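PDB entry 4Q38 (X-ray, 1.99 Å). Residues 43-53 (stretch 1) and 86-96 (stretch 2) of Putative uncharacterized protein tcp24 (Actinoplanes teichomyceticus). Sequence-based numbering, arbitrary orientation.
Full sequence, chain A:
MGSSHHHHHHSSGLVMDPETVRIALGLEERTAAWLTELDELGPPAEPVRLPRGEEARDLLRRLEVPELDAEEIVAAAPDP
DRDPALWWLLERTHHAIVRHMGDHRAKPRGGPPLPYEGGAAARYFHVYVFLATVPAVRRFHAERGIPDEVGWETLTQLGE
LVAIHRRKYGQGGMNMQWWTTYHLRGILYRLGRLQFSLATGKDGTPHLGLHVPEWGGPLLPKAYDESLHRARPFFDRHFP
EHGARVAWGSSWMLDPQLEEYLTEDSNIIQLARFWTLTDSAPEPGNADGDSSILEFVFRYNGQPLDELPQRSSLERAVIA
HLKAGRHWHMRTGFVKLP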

# COMPACT_ATOMS: atom_id res chain seq x y z
N PRO A 43 14.44 20.00 -5.85
CA PRO A 43 15.11 18.72 -6.05
C PRO A 43 15.75 18.19 -4.76
O PRO A 43 16.03 18.97 -3.85
CB PRO A 43 16.19 19.05 -7.09
CG PRO A 43 16.43 20.51 -6.95
CD PRO A 43 15.07 21.08 -6.64
N PRO A 44 15.97 16.86 -4.68
CA PRO A 44 16.61 16.27 -3.49
C PRO A 44 18.10 16.62 -3.42
O PRO A 44 18.71 16.93 -4.45
CB PRO A 44 16.44 14.77 -3.72
CG PRO A 44 16.40 14.63 -5.21
CD PRO A 44 15.62 15.82 -5.67
N ALA A 45 18.67 16.57 -2.22
CA ALA A 45 20.09 16.83 -2.02
C ALA A 45 20.92 15.76 -2.73
O ALA A 45 21.86 16.08 -3.46
CB ALA A 45 20.42 16.88 -0.53
N GLU A 46 20.57 14.50 -2.51
CA GLU A 46 21.13 13.39 -3.28
C GLU A 46 20.35 13.29 -4.59
O GLU A 46 19.14 12.99 -4.56
CB GLU A 46 21.05 12.09 -2.49
CG GLU A 46 21.69 10.88 -3.17
CD GLU A 46 23.21 10.94 -3.18
OE1 GLU A 46 23.82 10.41 -4.14
OE2 GLU A 46 23.81 11.49 -2.23
N PRO A 47 21.01 13.53 -5.74
CA PRO A 47 20.34 13.47 -7.04
C PRO A 47 19.60 12.15 -7.22
O PRO A 47 20.06 11.11 -6.76
CB PRO A 47 21.51 13.56 -8.04
CG PRO A 47 22.59 14.27 -7.29
CD PRO A 47 22.46 13.78 -5.88
N VAL A 48 18.44 12.21 -7.87
CA VAL A 48 17.66 11.01 -8.16
C VAL A 48 18.37 10.14 -9.19
O VAL A 48 18.76 10.61 -10.26
CB VAL A 48 16.24 11.37 -8.65
CG1 VAL A 48 15.59 10.21 -9.37
CG2 VAL A 48 15.39 11.81 -7.47
N ARG A 49 18.57 8.87 -8.83
CA ARG A 49 19.19 7.91 -9.72
C ARG A 49 18.24 6.73 -9.96
O ARG A 49 17.77 6.11 -9.00
CB ARG A 49 20.51 7.42 -9.13
CG ARG A 49 21.35 6.56 -10.06
CD ARG A 49 22.63 6.10 -9.38
NE ARG A 49 23.25 4.96 -10.07
CZ ARG A 49 22.92 3.69 -9.89
NH1 ARG A 49 21.97 3.35 -9.03
NH2 ARG A 49 23.55 2.74 -10.56
N LEU A 50 17.95 6.44 -11.22
CA LEU A 50 17.26 5.19 -11.54
C LEU A 50 18.27 4.12 -11.92
O LEU A 50 19.16 4.37 -12.75
CB LEU A 50 16.22 5.37 -12.65
CG LEU A 50 15.00 6.25 -12.40
CD1 LEU A 50 14.15 6.29 -13.67
CD2 LEU A 50 14.17 5.80 -11.20
N PRO A 51 18.14 2.93 -11.32
CA PRO A 51 18.91 1.79 -11.83
C PRO A 51 18.47 1.48 -13.27
O PRO A 51 17.31 1.68 -13.63
CB PRO A 51 18.49 0.65 -10.89
CG PRO A 51 17.11 1.04 -10.45
CD PRO A 51 17.18 2.53 -10.28
N ARG A 52 19.41 1.02 -14.09
CA ARG A 52 19.13 0.69 -15.48
C ARG A 52 19.62 -0.74 -15.75
O ARG A 52 20.44 -1.27 -15.01
CB ARG A 52 19.82 1.69 -16.44
CG ARG A 52 19.71 3.17 -16.07
CD ARG A 52 18.49 3.85 -16.68
NE ARG A 52 18.43 5.29 -16.40
CZ ARG A 52 17.50 6.13 -16.86
NH1 ARG A 52 16.52 5.68 -17.64
NH2 ARG A 52 17.53 7.41 -16.54
N GLY A 53 19.09 -1.35 -16.81
CA GLY A 53 19.57 -2.66 -17.27
C GLY A 53 19.46 -3.78 -16.25
O GLY A 53 18.46 -3.89 -15.54
N LEU A 86 8.22 14.87 -16.63
CA LEU A 86 8.15 13.67 -15.82
C LEU A 86 9.33 13.60 -14.84
O LEU A 86 9.15 13.25 -13.67
CB LEU A 86 8.09 12.43 -16.71
CG LEU A 86 7.62 11.15 -16.02
CD1 LEU A 86 6.82 10.29 -16.98
CD2 LEU A 86 8.79 10.38 -15.44
N TRP A 87 10.52 13.94 -15.32
CA TRP A 87 11.72 13.91 -14.47
C TRP A 87 11.65 14.92 -13.36
O TRP A 87 12.01 14.60 -12.22
CB TRP A 87 13.00 14.10 -15.29
CG TRP A 87 14.20 13.53 -14.56
CD1 TRP A 87 15.06 14.21 -13.70
CD2 TRP A 87 14.66 12.14 -14.55
NE1 TRP A 87 16.02 13.35 -13.20
CE2 TRP A 87 15.83 12.10 -13.66
CE3 TRP A 87 14.24 10.96 -15.18
CZ2 TRP A 87 16.54 10.92 -13.43
CZ3 TRP A 87 14.97 9.78 -14.94
CH2 TRP A 87 16.09 9.77 -14.09
N TRP A 88 11.19 16.13 -13.67
CA TRP A 88 10.98 17.19 -12.68
C TRP A 88 10.14 16.67 -11.53
O TRP A 88 10.48 16.85 -10.36
CB TRP A 88 10.28 18.37 -13.34
CG TRP A 88 10.05 19.58 -12.46
CD1 TRP A 88 10.87 20.71 -12.34
CD2 TRP A 88 8.90 19.86 -11.58
NE1 TRP A 88 10.33 21.62 -11.47
CE2 TRP A 88 9.15 21.18 -10.98
CE3 TRP A 88 7.73 19.17 -11.25
CZ2 TRP A 88 8.26 21.76 -10.08
CZ3 TRP A 88 6.84 19.77 -10.33
CH2 TRP A 88 7.10 21.03 -9.77
N LEU A 89 9.05 15.99 -11.88
CA LEU A 89 8.10 15.45 -10.91
C LEU A 89 8.65 14.26 -10.13
O LEU A 89 8.40 14.13 -8.93
CB LEU A 89 6.81 15.06 -11.62
CG LEU A 89 5.62 14.71 -10.73
CD1 LEU A 89 5.19 15.93 -9.93
CD2 LEU A 89 4.49 14.17 -11.58
N LEU A 90 9.40 13.40 -10.80
CA LEU A 90 10.05 12.25 -10.18
C LEU A 90 11.02 12.66 -9.07
O LEU A 90 11.03 12.06 -8.00
CB LEU A 90 10.76 11.40 -11.23
CG LEU A 90 11.69 10.28 -10.76
CD1 LEU A 90 10.91 9.16 -10.08
CD2 LEU A 90 12.49 9.75 -11.95
N GLU A 91 11.85 13.67 -9.34
CA GLU A 91 12.81 14.18 -8.37
C GLU A 91 12.14 14.73 -7.12
O GLU A 91 12.54 14.40 -6.01
CB GLU A 91 13.64 15.31 -8.99
CG GLU A 91 14.62 14.88 -10.06
CD GLU A 91 15.49 16.03 -10.52
OE1 GLU A 91 14.94 17.06 -10.97
OE2 GLU A 91 16.72 15.89 -10.43
N ARG A 92 11.13 15.57 -7.34
CA ARG A 92 10.44 16.26 -6.25
C ARG A 92 9.51 15.34 -5.45
O ARG A 92 9.37 15.50 -4.25
CB ARG A 92 9.68 17.48 -6.77
CG ARG A 92 10.62 18.65 -7.03
CD ARG A 92 10.23 19.49 -8.22
NE ARG A 92 11.33 20.40 -8.58
CZ ARG A 92 12.34 20.08 -9.38
NH1 ARG A 92 12.41 18.88 -9.95
NH2 ARG A 92 13.30 20.97 -9.63
N THR A 93 8.89 14.38 -6.13
CA THR A 93 8.03 13.40 -5.47
C THR A 93 8.88 12.51 -4.56
O THR A 93 8.51 12.22 -3.42
CB THR A 93 7.24 12.56 -6.50
OG1 THR A 93 6.40 13.43 -7.25
CG2 THR A 93 6.36 11.50 -5.82
N HIS A 94 10.02 12.08 -5.09
CA HIS A 94 11.00 11.37 -4.28
C HIS A 94 11.35 12.18 -3.05
O HIS A 94 11.35 11.66 -1.93
CB HIS A 94 12.25 11.07 -5.09
CG HIS A 94 13.45 10.71 -4.24
ND1 HIS A 94 13.63 9.49 -3.70
CD2 HIS A 94 14.53 11.49 -3.82
CE1 HIS A 94 14.77 9.48 -2.99
NE2 HIS A 94 15.33 10.70 -3.06
N HIS A 95 11.66 13.46 -3.26
CA HIS A 95 12.03 14.37 -2.17
C HIS A 95 10.90 14.53 -1.16
O HIS A 95 11.15 14.49 0.04
CB HIS A 95 12.46 15.72 -2.74
CG HIS A 95 13.17 16.62 -1.74
ND1 HIS A 95 13.44 17.92 -2.01
CD2 HIS A 95 13.66 16.37 -0.46
CE1 HIS A 95 14.07 18.47 -0.95
NE2 HIS A 95 14.20 17.52 0.00
N ALA A 96 9.68 14.69 -1.65
CA ALA A 96 8.50 14.85 -0.79
C ALA A 96 8.25 13.63 0.10
O ALA A 96 7.60 13.74 1.14
CB ALA A 96 7.27 15.18 -1.62
O HOH W 1 18.36 13.35 -11.25

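An irregular segment of chain lies along one side of a helix, and the fit between them is almost wholly one of shape: no direct hydrogen bond crosses, and 581 Å² is buried, counting both sides.

The central bump is V48. Its CA-to-CB bond points toward the helix, and its two methyls settle among L90, E91, H94 and W87. V48 CG2 comes 3.6 Å from E91 CA, close enough to touch the helix backbone, and 3.8 Å from H94 CD2; V48 CG1 packs 4.1 Å from L90 CD2. A short, beta-branched side chain suits this place, its two branches set with CG1 near L90 CD2 and CG2 near E91 CA and H94 CD2. Two residues on, L50's CA-to-CB bond also points toward the helix, while that of R49 between them points away. L50 CD1 reaches W87 CZ3 at 3.8 Å and L90 CD2 at 4.2 Å, so L90 meets both apolar side chains.

At the other end, the prolines offer compact, puckered rings. P44 CD rests 3.4 Å from E91 O, a carbonyl already engaged by H95 N within the helix, and P44 CB meets the edge of the H94 ring, 3.8 Å from H94 CD2. P44 CA sits over the face of the H95 ring, 4.0 Å from its centroid, in a CH-pi contact. P43 lies against the R92 guanidinium, with P43 CD 3.5 Å from R92 NH2; R92 NH1 is held by W88 O at 2.8 Å and by a salt bridge to E91 OE1 at 3.3 Å.

One water bridges the two stretches. It donates to V48 O at 2.9 Å and E91 OE2 at 3.1 Å and accepts from W87 NE1 at 3.0 Å, linking the loop carbonyl to two helix side chains. The rule is economical: apolar branches and proline rings pack against aromatic rings and a guanidinium, and a water serves V48 O, E91 OE2 and W87 NE1.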